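Local structure of putative transcriptional regulator (Clostridium difficile, 3QI7) at residues Asp307-Ser312 with Leu343-Gly348; Lys37-Glu42 with Leu317-Val322; Glu141-Val146 with Ser255-Ile260; Val15-Gln20 with Asn30-Met35. The protein is of uncertain function, possibly a transcriptional regulator or lipoprotein, with a periplasmic binding protein-like fold that suggests binding of a small ligand such as a sugar. All coordinates share one frame; numbering follows the deposited sequence. Where two conformers were deposited one is given.

Contact 1: Asp307-Ser312 with Leu343-Gly348; sequences DAFLPS and LRFGIG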
# COMPACT_ATOMS: atom_id res chain seq x y z
N ASP A 307 -0.88 0.96 2.24
CA ASP A 307 -2.17 1.51 2.67
C ASP A 307 -2.03 2.71 3.61
O ASP A 307 -2.95 3.53 3.70
CB ASP A 307 -3.03 0.44 3.41
CG ASP A 307 -3.70 -0.56 2.45
OD1 ASP A 307 -3.54 -0.42 1.23
OD2 ASP A 307 -4.38 -1.50 2.94
N ALA A 308 -0.91 2.80 4.32
CA ALA A 308 -0.58 3.98 5.12
C ALA A 308 0.28 5.01 4.39
O ALA A 308 0.05 6.22 4.48
CB ALA A 308 0.09 3.56 6.46
N PHE A 309 1.27 4.54 3.64
CA PHE A 309 2.15 5.44 2.92
C PHE A 309 1.46 6.31 1.86
O PHE A 309 1.70 7.52 1.84
CB PHE A 309 3.35 4.67 2.31
CG PHE A 309 4.28 5.54 1.55
CD1 PHE A 309 5.17 6.37 2.22
CD2 PHE A 309 4.22 5.60 0.15
CE1 PHE A 309 6.06 7.20 1.51
CE2 PHE A 309 5.09 6.41 -0.58
CZ PHE A 309 5.99 7.24 0.10
N LEU A 310 0.65 5.73 0.98
CA LEU A 310 0.09 6.51 -0.12
C LEU A 310 -0.74 7.69 0.39
O LEU A 310 -0.51 8.83 -0.03
CB LEU A 310 -0.71 5.65 -1.11
CG LEU A 310 0.14 4.68 -1.95
CD1 LEU A 310 -0.75 3.58 -2.58
CD2 LEU A 310 1.00 5.44 -3.01
N PRO A 311 -1.71 7.43 1.28
CA PRO A 311 -2.50 8.58 1.77
C PRO A 311 -1.65 9.60 2.58
O PRO A 311 -1.86 10.80 2.44
CB PRO A 311 -3.60 7.93 2.62
CG PRO A 311 -3.06 6.63 2.99
CD PRO A 311 -2.23 6.17 1.82
N SER A 312 -0.70 9.15 3.38
CA SER A 312 0.15 10.09 4.12
C SER A 312 1.03 10.93 3.18
O SER A 312 1.19 12.12 3.41
CB SER A 312 1.01 9.38 5.15
OG SER A 312 1.60 10.33 6.02
N LEU A 343 12.60 13.53 2.60
CA LEU A 343 12.32 14.69 3.48
C LEU A 343 11.25 14.38 4.52
O LEU A 343 11.43 14.67 5.70
CB LEU A 343 11.84 15.88 2.63
CG LEU A 343 11.55 17.22 3.32
CD1 LEU A 343 12.84 17.69 4.01
CD2 LEU A 343 11.05 18.29 2.32
N ARG A 344 10.14 13.79 4.09
CA ARG A 344 8.97 13.70 4.98
C ARG A 344 8.92 12.39 5.76
O ARG A 344 8.25 12.35 6.76
CB ARG A 344 7.67 13.92 4.20
CG ARG A 344 7.43 15.36 3.71
CD ARG A 344 6.81 16.25 4.84
NE ARG A 344 6.61 17.61 4.35
CZ ARG A 344 7.45 18.63 4.50
NH1 ARG A 344 8.58 18.50 5.20
NH2 ARG A 344 7.16 19.80 3.94
N PHE A 345 9.57 11.35 5.27
CA PHE A 345 9.53 10.00 5.88
C PHE A 345 10.90 9.43 6.26
O PHE A 345 10.99 8.47 7.04
CB PHE A 345 8.85 9.01 4.94
CG PHE A 345 7.44 9.37 4.59
CD1 PHE A 345 7.16 10.21 3.53
CD2 PHE A 345 6.39 8.86 5.33
CE1 PHE A 345 5.87 10.51 3.20
CE2 PHE A 345 5.10 9.18 5.03
CZ PHE A 345 4.83 10.02 3.94
N GLY A 346 11.98 9.96 5.70
CA GLY A 346 13.32 9.38 5.90
C GLY A 346 13.49 7.96 5.39
O GLY A 346 14.26 7.16 5.96
N ILE A 347 12.77 7.63 4.33
CA ILE A 347 12.90 6.34 3.66
C ILE A 347 13.18 6.50 2.15
O ILE A 347 12.83 7.51 1.50
CB ILE A 347 11.65 5.43 3.90
CG1 ILE A 347 10.42 5.91 3.12
CG2 ILE A 347 11.35 5.28 5.43
CD1 ILE A 347 9.10 5.11 3.48
N GLY A 348 13.81 5.46 1.59
CA GLY A 348 14.07 5.43 0.15
C GLY A 348 12.88 4.85 -0.58
O GLY A 348 12.05 4.08 -0.03

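Contact 2: Lys37-Glu42 with Leu317-Val322; sequences KEYEEE and LATEMV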
# COMPACT_ATOMS: atom_id res chain seq x y z
N LYS A 37 -4.61 14.92 13.67
CA LYS A 37 -4.14 15.30 15.00
C LYS A 37 -2.78 16.02 14.90
O LYS A 37 -2.57 17.04 15.54
CB LYS A 37 -4.08 14.09 15.92
CG LYS A 37 -3.83 14.41 17.38
N GLU A 38 -1.89 15.53 14.06
CA GLU A 38 -0.59 16.16 13.82
C GLU A 38 -0.76 17.61 13.38
O GLU A 38 -0.11 18.51 13.88
CB GLU A 38 0.18 15.35 12.74
CG GLU A 38 1.55 15.87 12.28
CD GLU A 38 2.28 14.87 11.36
OE1 GLU A 38 2.50 13.71 11.79
OE2 GLU A 38 2.63 15.22 10.21
N TYR A 39 -1.66 17.82 12.42
CA TYR A 39 -1.90 19.16 11.90
C TYR A 39 -2.54 20.04 13.00
O TYR A 39 -2.24 21.22 13.08
CB TYR A 39 -2.79 19.14 10.64
CG TYR A 39 -2.07 18.79 9.34
CD1 TYR A 39 -0.78 18.23 9.35
CD2 TYR A 39 -2.68 19.01 8.11
CE1 TYR A 39 -0.13 17.91 8.15
CE2 TYR A 39 -2.03 18.70 6.92
CZ TYR A 39 -0.76 18.16 6.94
OH TYR A 39 -0.10 17.86 5.77
N GLU A 40 -3.41 19.46 13.82
CA GLU A 40 -3.99 20.24 14.93
C GLU A 40 -2.89 20.77 15.84
O GLU A 40 -2.91 21.93 16.22
CB GLU A 40 -5.01 19.43 15.74
CG GLU A 40 -6.35 19.25 15.06
CD GLU A 40 -7.20 18.14 15.70
OE1 GLU A 40 -6.65 17.32 16.46
OE2 GLU A 40 -8.42 18.10 15.42
N GLU A 41 -1.93 19.92 16.17
CA GLU A 41 -0.79 20.32 17.01
C GLU A 41 0.08 21.41 16.37
O GLU A 41 0.47 22.36 17.03
CB GLU A 41 0.06 19.10 17.34
CG GLU A 41 -0.67 18.13 18.26
CD GLU A 41 -1.03 18.79 19.59
OE1 GLU A 41 -0.10 19.17 20.32
OE2 GLU A 41 -2.24 18.95 19.89
N GLU A 42 0.40 21.24 15.09
CA GLU A 42 1.13 22.25 14.33
C GLU A 42 0.42 23.59 14.40
O GLU A 42 1.06 24.64 14.54
CB GLU A 42 1.25 21.86 12.85
CG GLU A 42 2.52 21.08 12.48
CD GLU A 42 2.53 20.62 11.00
OE1 GLU A 42 2.13 21.40 10.10
OE2 GLU A 42 2.96 19.48 10.73
N LEU A 317 1.90 16.11 0.23
CA LEU A 317 2.07 16.72 -1.09
C LEU A 317 1.03 17.80 -1.31
O LEU A 317 1.36 18.91 -1.77
CB LEU A 317 1.94 15.65 -2.18
CG LEU A 317 2.70 15.74 -3.50
CD1 LEU A 317 4.15 16.23 -3.34
CD2 LEU A 317 2.63 14.35 -4.15
N ALA A 318 -0.23 17.47 -1.03
CA ALA A 318 -1.32 18.44 -1.17
C ALA A 318 -1.00 19.70 -0.35
O ALA A 318 -1.07 20.82 -0.85
CB ALA A 318 -2.66 17.85 -0.73
N THR A 319 -0.65 19.53 0.91
CA THR A 319 -0.28 20.67 1.79
C THR A 319 0.85 21.53 1.20
O THR A 319 0.76 22.78 1.16
CB THR A 319 0.10 20.15 3.19
OG1 THR A 319 -1.02 19.45 3.73
CG2 THR A 319 0.50 21.31 4.13
N GLU A 320 1.89 20.88 0.71
CA GLU A 320 3.03 21.58 0.14
C GLU A 320 2.60 22.33 -1.11
O GLU A 320 3.03 23.47 -1.36
CB GLU A 320 4.14 20.59 -0.20
CG GLU A 320 5.38 21.17 -0.89
CD GLU A 320 6.33 21.88 0.05
OE1 GLU A 320 6.21 21.69 1.27
OE2 GLU A 320 7.22 22.62 -0.45
N MSE A 321 1.77 21.66 -1.91
CA MSE A 321 1.31 22.23 -3.17
C MSE A 321 0.47 23.48 -2.92
O MSE A 321 0.60 24.47 -3.64
CB MSE A 321 0.51 21.19 -3.99
CG MSE A 321 1.37 20.12 -4.63
SE MSE A 321 0.28 18.68 -5.44
CE MSE A 321 0.02 19.64 -7.16
N VAL A 322 -0.42 23.42 -1.93
CA VAL A 322 -1.26 24.57 -1.60
C VAL A 322 -0.39 25.70 -1.01
O VAL A 322 -0.47 26.82 -1.46
CB VAL A 322 -2.45 24.21 -0.66
CG1 VAL A 322 -3.24 25.48 -0.31
CG2 VAL A 322 -3.39 23.17 -1.33

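Contact 3: Glu141-Val146 with Ser255-Ile260; sequences EERGKV and SNPSPI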
# COMPACT_ATOMS: atom_id res chain seq x y z
N GLU A 141 3.12 -5.18 -12.09
CA GLU A 141 4.28 -5.63 -12.86
C GLU A 141 5.57 -5.32 -12.13
O GLU A 141 6.42 -6.21 -11.95
CB GLU A 141 4.30 -4.98 -14.24
CG GLU A 141 3.55 -5.78 -15.27
CD GLU A 141 3.84 -5.33 -16.70
OE1 GLU A 141 3.16 -5.84 -17.63
OE2 GLU A 141 4.75 -4.48 -16.91
N GLU A 142 5.74 -4.05 -11.74
CA GLU A 142 6.96 -3.63 -11.11
C GLU A 142 7.11 -4.33 -9.72
O GLU A 142 8.22 -4.72 -9.33
CB GLU A 142 7.02 -2.11 -11.02
CG GLU A 142 8.32 -1.59 -10.42
CD GLU A 142 9.53 -1.77 -11.32
OE1 GLU A 142 9.37 -2.18 -12.51
OE2 GLU A 142 10.65 -1.48 -10.85
N ARG A 143 6.00 -4.52 -9.02
CA ARG A 143 6.03 -5.27 -7.74
C ARG A 143 6.60 -6.67 -7.93
O ARG A 143 7.43 -7.14 -7.13
CB ARG A 143 4.64 -5.33 -7.11
CG ARG A 143 4.48 -6.31 -5.94
CD ARG A 143 4.93 -5.67 -4.63
NE ARG A 143 5.07 -6.69 -3.58
CZ ARG A 143 4.07 -7.27 -2.94
NH1 ARG A 143 2.81 -6.95 -3.21
NH2 ARG A 143 4.33 -8.18 -1.99
N GLY A 144 6.13 -7.36 -8.97
CA GLY A 144 6.61 -8.72 -9.27
C GLY A 144 8.11 -8.77 -9.50
O GLY A 144 8.80 -9.65 -8.97
N LYS A 145 8.60 -7.86 -10.33
CA LYS A 145 9.99 -7.79 -10.68
C LYS A 145 10.83 -7.61 -9.42
O LYS A 145 11.80 -8.33 -9.20
CB LYS A 145 10.22 -6.64 -11.65
CG LYS A 145 11.69 -6.41 -12.11
CD LYS A 145 11.78 -5.24 -13.16
CE LYS A 145 13.22 -5.00 -13.62
NZ LYS A 145 14.00 -4.38 -12.53
N VAL A 146 10.41 -6.68 -8.56
CA VAL A 146 11.21 -6.31 -7.39
C VAL A 146 11.17 -7.41 -6.33
O VAL A 146 12.18 -7.71 -5.69
CB VAL A 146 10.75 -4.93 -6.81
CG1 VAL A 146 11.42 -4.64 -5.44
CG2 VAL A 146 10.98 -3.75 -7.84
N SER A 255 1.96 -10.94 0.94
CA SER A 255 1.08 -10.55 -0.16
C SER A 255 1.12 -9.04 -0.38
O SER A 255 1.35 -8.56 -1.50
CB SER A 255 -0.34 -11.07 0.11
OG SER A 255 -0.88 -10.65 1.36
N ASN A 256 0.91 -8.30 0.70
CA ASN A 256 1.16 -6.87 0.75
C ASN A 256 1.94 -6.56 2.03
O ASN A 256 1.42 -6.79 3.10
CB ASN A 256 -0.14 -6.10 0.75
CG ASN A 256 -0.80 -6.12 -0.61
OD1 ASN A 256 -0.32 -5.47 -1.54
ND2 ASN A 256 -1.83 -6.93 -0.75
N PRO A 257 3.19 -6.07 1.91
CA PRO A 257 3.99 -5.81 3.11
C PRO A 257 3.31 -4.89 4.12
O PRO A 257 2.80 -3.83 3.77
CB PRO A 257 5.25 -5.15 2.56
CG PRO A 257 5.40 -5.74 1.18
CD PRO A 257 3.96 -5.81 0.68
N SER A 258 3.26 -5.35 5.37
CA SER A 258 2.63 -4.63 6.45
C SER A 258 3.10 -5.12 7.82
O SER A 258 2.90 -6.28 8.15
CB SER A 258 1.11 -4.77 6.37
OG SER A 258 0.53 -4.14 7.50
N PRO A 259 3.70 -4.23 8.62
CA PRO A 259 4.11 -4.61 9.98
C PRO A 259 2.93 -4.93 10.89
O PRO A 259 3.07 -5.73 11.85
CB PRO A 259 4.83 -3.35 10.49
CG PRO A 259 5.13 -2.54 9.29
CD PRO A 259 4.08 -2.85 8.28
N ILE A 260 1.78 -4.30 10.63
CA ILE A 260 0.64 -4.41 11.52
C ILE A 260 -0.29 -5.60 11.19
O ILE A 260 -0.92 -6.17 12.09
CB ILE A 260 -0.14 -3.08 11.60
CG1 ILE A 260 -1.22 -3.12 12.68
CG2 ILE A 260 -0.72 -2.69 10.23
CD1 ILE A 260 -0.71 -3.45 14.09

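Contact 4: Val15-Gln20 with Asn30-Met35; sequences VAVVTQ and NMVEEM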
# COMPACT_ATOMS: atom_id res chain seq x y z
N VAL A 15 -7.49 20.33 3.70
CA VAL A 15 -7.22 19.20 2.82
C VAL A 15 -8.25 18.13 3.15
O VAL A 15 -8.23 17.54 4.23
CB VAL A 15 -5.79 18.66 3.03
CG1 VAL A 15 -5.53 17.47 2.09
CG2 VAL A 15 -4.75 19.78 2.75
N ALA A 16 -9.17 17.89 2.23
CA ALA A 16 -10.19 16.88 2.45
C ALA A 16 -9.60 15.53 2.06
O ALA A 16 -8.94 15.43 1.03
CB ALA A 16 -11.46 17.18 1.62
N VAL A 17 -9.83 14.51 2.89
CA VAL A 17 -9.32 13.18 2.67
C VAL A 17 -10.46 12.17 2.77
O VAL A 17 -11.07 12.02 3.83
CB VAL A 17 -8.19 12.80 3.68
CG1 VAL A 17 -7.62 11.47 3.33
CG2 VAL A 17 -7.08 13.88 3.66
N VAL A 18 -10.72 11.47 1.67
CA VAL A 18 -11.81 10.51 1.58
C VAL A 18 -11.29 9.09 1.75
O VAL A 18 -10.38 8.64 1.02
CB VAL A 18 -12.51 10.63 0.20
CG1 VAL A 18 -13.71 9.64 0.09
CG2 VAL A 18 -12.91 12.06 -0.04
N THR A 19 -11.84 8.38 2.73
CA THR A 19 -11.51 6.98 2.93
C THR A 19 -12.78 6.16 3.11
O THR A 19 -13.85 6.71 3.34
CB THR A 19 -10.65 6.76 4.18
OG1 THR A 19 -11.47 6.83 5.34
CG2 THR A 19 -9.51 7.80 4.30
N GLN A 20 -12.63 4.84 3.02
CA GLN A 20 -13.66 3.92 3.51
C GLN A 20 -13.73 3.98 5.05
O GLN A 20 -12.80 4.51 5.71
CB GLN A 20 -13.41 2.50 3.01
CG GLN A 20 -13.55 2.35 1.46
CD GLN A 20 -13.21 0.94 0.95
OE1 GLN A 20 -12.52 0.77 -0.07
NE2 GLN A 20 -13.69 -0.08 1.66
N ASN A 30 -7.34 5.24 10.18
CA ASN A 30 -6.55 5.68 11.31
C ASN A 30 -5.32 6.52 10.94
O ASN A 30 -4.96 7.40 11.72
CB ASN A 30 -6.18 4.51 12.21
CG ASN A 30 -7.35 4.00 13.05
OD1 ASN A 30 -8.38 4.66 13.17
ND2 ASN A 30 -7.18 2.83 13.67
N MSE A 31 -4.69 6.28 9.78
CA MSE A 31 -3.59 7.14 9.35
C MSE A 31 -4.08 8.58 9.12
O MSE A 31 -3.45 9.53 9.59
CB MSE A 31 -2.89 6.60 8.10
CG MSE A 31 -1.87 7.57 7.44
SE MSE A 31 -0.49 8.23 8.66
CE MSE A 31 0.10 6.49 9.34
N VAL A 32 -5.20 8.73 8.40
CA VAL A 32 -5.81 10.05 8.20
C VAL A 32 -6.12 10.74 9.54
O VAL A 32 -5.84 11.93 9.74
CB VAL A 32 -7.09 9.93 7.32
CG1 VAL A 32 -7.80 11.23 7.23
CG2 VAL A 32 -6.72 9.44 5.89
N GLU A 33 -6.65 9.98 10.49
CA GLU A 33 -6.96 10.54 11.80
C GLU A 33 -5.71 11.01 12.51
O GLU A 33 -5.74 12.07 13.18
CB GLU A 33 -7.74 9.54 12.69
CG GLU A 33 -9.20 9.40 12.29
CD GLU A 33 -9.96 10.73 12.32
OE1 GLU A 33 -9.98 11.38 13.39
OE2 GLU A 33 -10.51 11.15 11.26
N GLU A 34 -4.64 10.22 12.39
CA GLU A 34 -3.36 10.55 12.95
C GLU A 34 -2.81 11.83 12.34
O GLU A 34 -2.34 12.72 13.05
CB GLU A 34 -2.37 9.41 12.75
CG GLU A 34 -1.04 9.63 13.39
CD GLU A 34 -0.22 8.35 13.50
OE1 GLU A 34 -0.53 7.53 14.39
OE2 GLU A 34 0.72 8.18 12.69
N MSE A 35 -2.91 11.96 11.03
CA MSE A 35 -2.41 13.16 10.37
C MSE A 35 -3.23 14.40 10.75
O MSE A 35 -2.69 15.49 10.90
CB MSE A 35 -2.42 12.98 8.87
CG MSE A 35 -1.56 11.80 8.36
SE MSE A 35 0.25 12.39 7.99
CE MSE A 35 -0.06 13.49 6.44

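Contact 1: Asp307-Ser312 with Leu343-Gly348
Phe309 brings one edge of its ring over a face of Phe345, with Phe309 CE1 standing 3.7 Å above the Phe345 plane, over its centre. The ring centroids are 4.9 Å apart and the planes meet at 55°, which makes this an edge-to-face pair that leans well away from a right angle. Phe309 CD1 follows CE1 over the same ring, 4.0 Å from Phe345 CE2 and from Phe345 CZ. The Phe309 ring can reach across because its CG is trans to the backbone N (chi1 180°), carrying the ring end closer to helix 334-345 than its CB bond alone would suggest. Ile347 adds a methyl to the same corner, with its CD1 4.2 Å from Phe309 CE1. At the rim of the Phe345 ring, near its plane, lies the hydroxyl of Ser312; this serine has two conformers, so its touch, OG 3.8 Å from Phe345 CE2, is tentative.

These residues join helix 306-324 to the end of helix 334-345. Gly346, with positive phi, leaves the helix, and the chain then turns toward strand 349-353, Gly348 pairing through its backbone with Ser367 of strand 361-370. Met304 packs on both phenylalanines, and Leu366 on Phe309 and Ile347, so Phe309 and Ile347 also rest against strand 361-370. No hydrogen bond crosses between the two segments: helix 306-324 and the end of helix 334-345 are joined here by dispersion and by the weak electrostatics of ring C-H groups facing a pi cloud.

Contact 2: Lys37-Glu42 with Leu317-Val322
Tyr39 and Thr319 reach for each other from opposite directions, and their hydroxyls meet in a hydrogen bond, with Tyr39 OH 2.7 Å from Thr319 OG1. The threonine oxygen lies at the edge of the phenol, near the ring plane, 3.4 Å from Tyr39 CE2. Behind it, Thr319 CB comes to 3.5 Å from Tyr39 OH, while the methyl CG2 stays further off at 3.9 Å from the same oxygen. Between segments 37-42 and 317-322 this is the one pair that touches; their nearest CA atoms, those of Tyr39 and Thr319, are 10.3 Å apart, and the length of the tyrosine makes up most of that gap.

Both helices, 26-42 and 306-324, pack on the central, largely parallel sheet of the periplasmic binding protein-like fold. Gln57 and Ile59 of strand 57-63 touch Tyr39, and Phe13 and Val15 of strand 13-19 touch Thr319, so the hydroxyl pair is buried next to the strands.

Further out, the threonine is held by its own helix. With chi1 at -60°, OG1 sits beside the backbone N and opposite the carbonyl carbon, from where it also hydrogen-bonds Ile315 O one turn earlier. Two partners thus fix the rotation of this buried hydroxyl. In one of its two conformers Glu38 OE2 hydrogen-bonds Tyr316 OH, a less certain second tie between the helices, while Glu41 forms a salt bridge with Lys44 just beyond the helix end.

Contact 3: Glu141-Val146 with Ser255-Ile260
Arg143, on helix 140-153, reaches into the 255-260 loop of this periplasmic binding protein-like fold, beside the chain passages that probably link its two lobes. Both hydrogen bonds between the segments converge on one backbone oxygen: Arg143 NH1 lies 2.8 Å from Ser255 O, at an N-H...O angle of 155°, and Arg143 NH2 lies 3.0 Å from Ser255 O along a more bent path of 138°. The carbonyl oxygen is in the guanidinium plane, while both nitrogens come to it from the same face of the carbonyl.

Charge holds the third nitrogen, since Arg143 NE forms a salt bridge with Glu253. That leaves the guanidinium gripped along two of its sides, which should fix its rotation. Ser255 turns its own hydroxyl elsewhere, to Asp237.

Van der Waals contact comes from Pro257, whose CD sits over one face of the guanidinium toward its rim, 3.6 Å from Arg143 NH2. Tyr302 also touches both Arg143 and Pro257. A bend at chi2 (84°) swings the arginine chain into this position. More loosely, the Asn256 side chain runs at about a right angle to that of Arg143, its OD1 3.8 Å from Arg143 NH1.

Contact 4: Val15-Gln20 with Asn30-Met35
Val17, Thr19 and Val32 meet through aliphatic carbons alone, with no flat group of either segment between them; the side chain of His61, on strand 57-63, also touches Val32. Val17 and Val32 slide past one another in opposite directions. Val17 CG1 comes to 3.4 Å from Val32 CG2, tighter than a usual carbon-carbon contact, and lies 3.9 Å from Val32 CG1. Thr19 meets the same valine tip to tip, its CG2 3.6 Å from Val32 CG2, and that one methyl therefore touches both strand residues.

Strand 13-19 leads through a short loop into helix 26-42, and the chain returns as strand 57-63, parallel to the first and paired with it: a beta-alpha-beta crossover, in which the helix lies on the sheet. Val17 and Thr19, two apart along the strand, both point to the helix, whereas Val18 between them points away, where it packs on Val62 and Leu64.

Thr19 divides its branches between apolar and polar surroundings. Its chi1 of 77° sets the methyl anti to the carbonyl carbon, where it meets Val32, leaving OG1 to donate to Gln20 O at 2.7 Å and to hydrogen-bond His61 NE2. The other ring nitrogen of His61, ND1, is hydrogen-bonded to Glu33 OE2, which links the strand end back to the helix through the imidazole. About one turn beyond Val32, Met35, a selenomethionine, packs on Ile59 and on Ile315 and Tyr316 of helix 306-324.

Overall arrangement
Contacts 1, 2 and 4 cluster around the large mixed sheet, their centres 12 to 14 Å apart. Contacts 1 and 2 share helix 306-324, and contacts 2 and 4 share helix 26-42, so the N-terminal crossover is packed against a helix from late in the chain; Arg344 of contact 1 also makes a long, weak ion pair with Glu320 of contact 2. Contact 3 touches none of the others: its centre is about 15 Å from contact 1, 23 Å from contact 4 and 28 Å from contact 2. Along the chain contact 4 closes first, contact 3 is nested within the span of contact 2, and contacts 1 and 2 interleave. This is consistent with a chain that leaves one lobe and returns to complete it, as in periplasmic binding proteins.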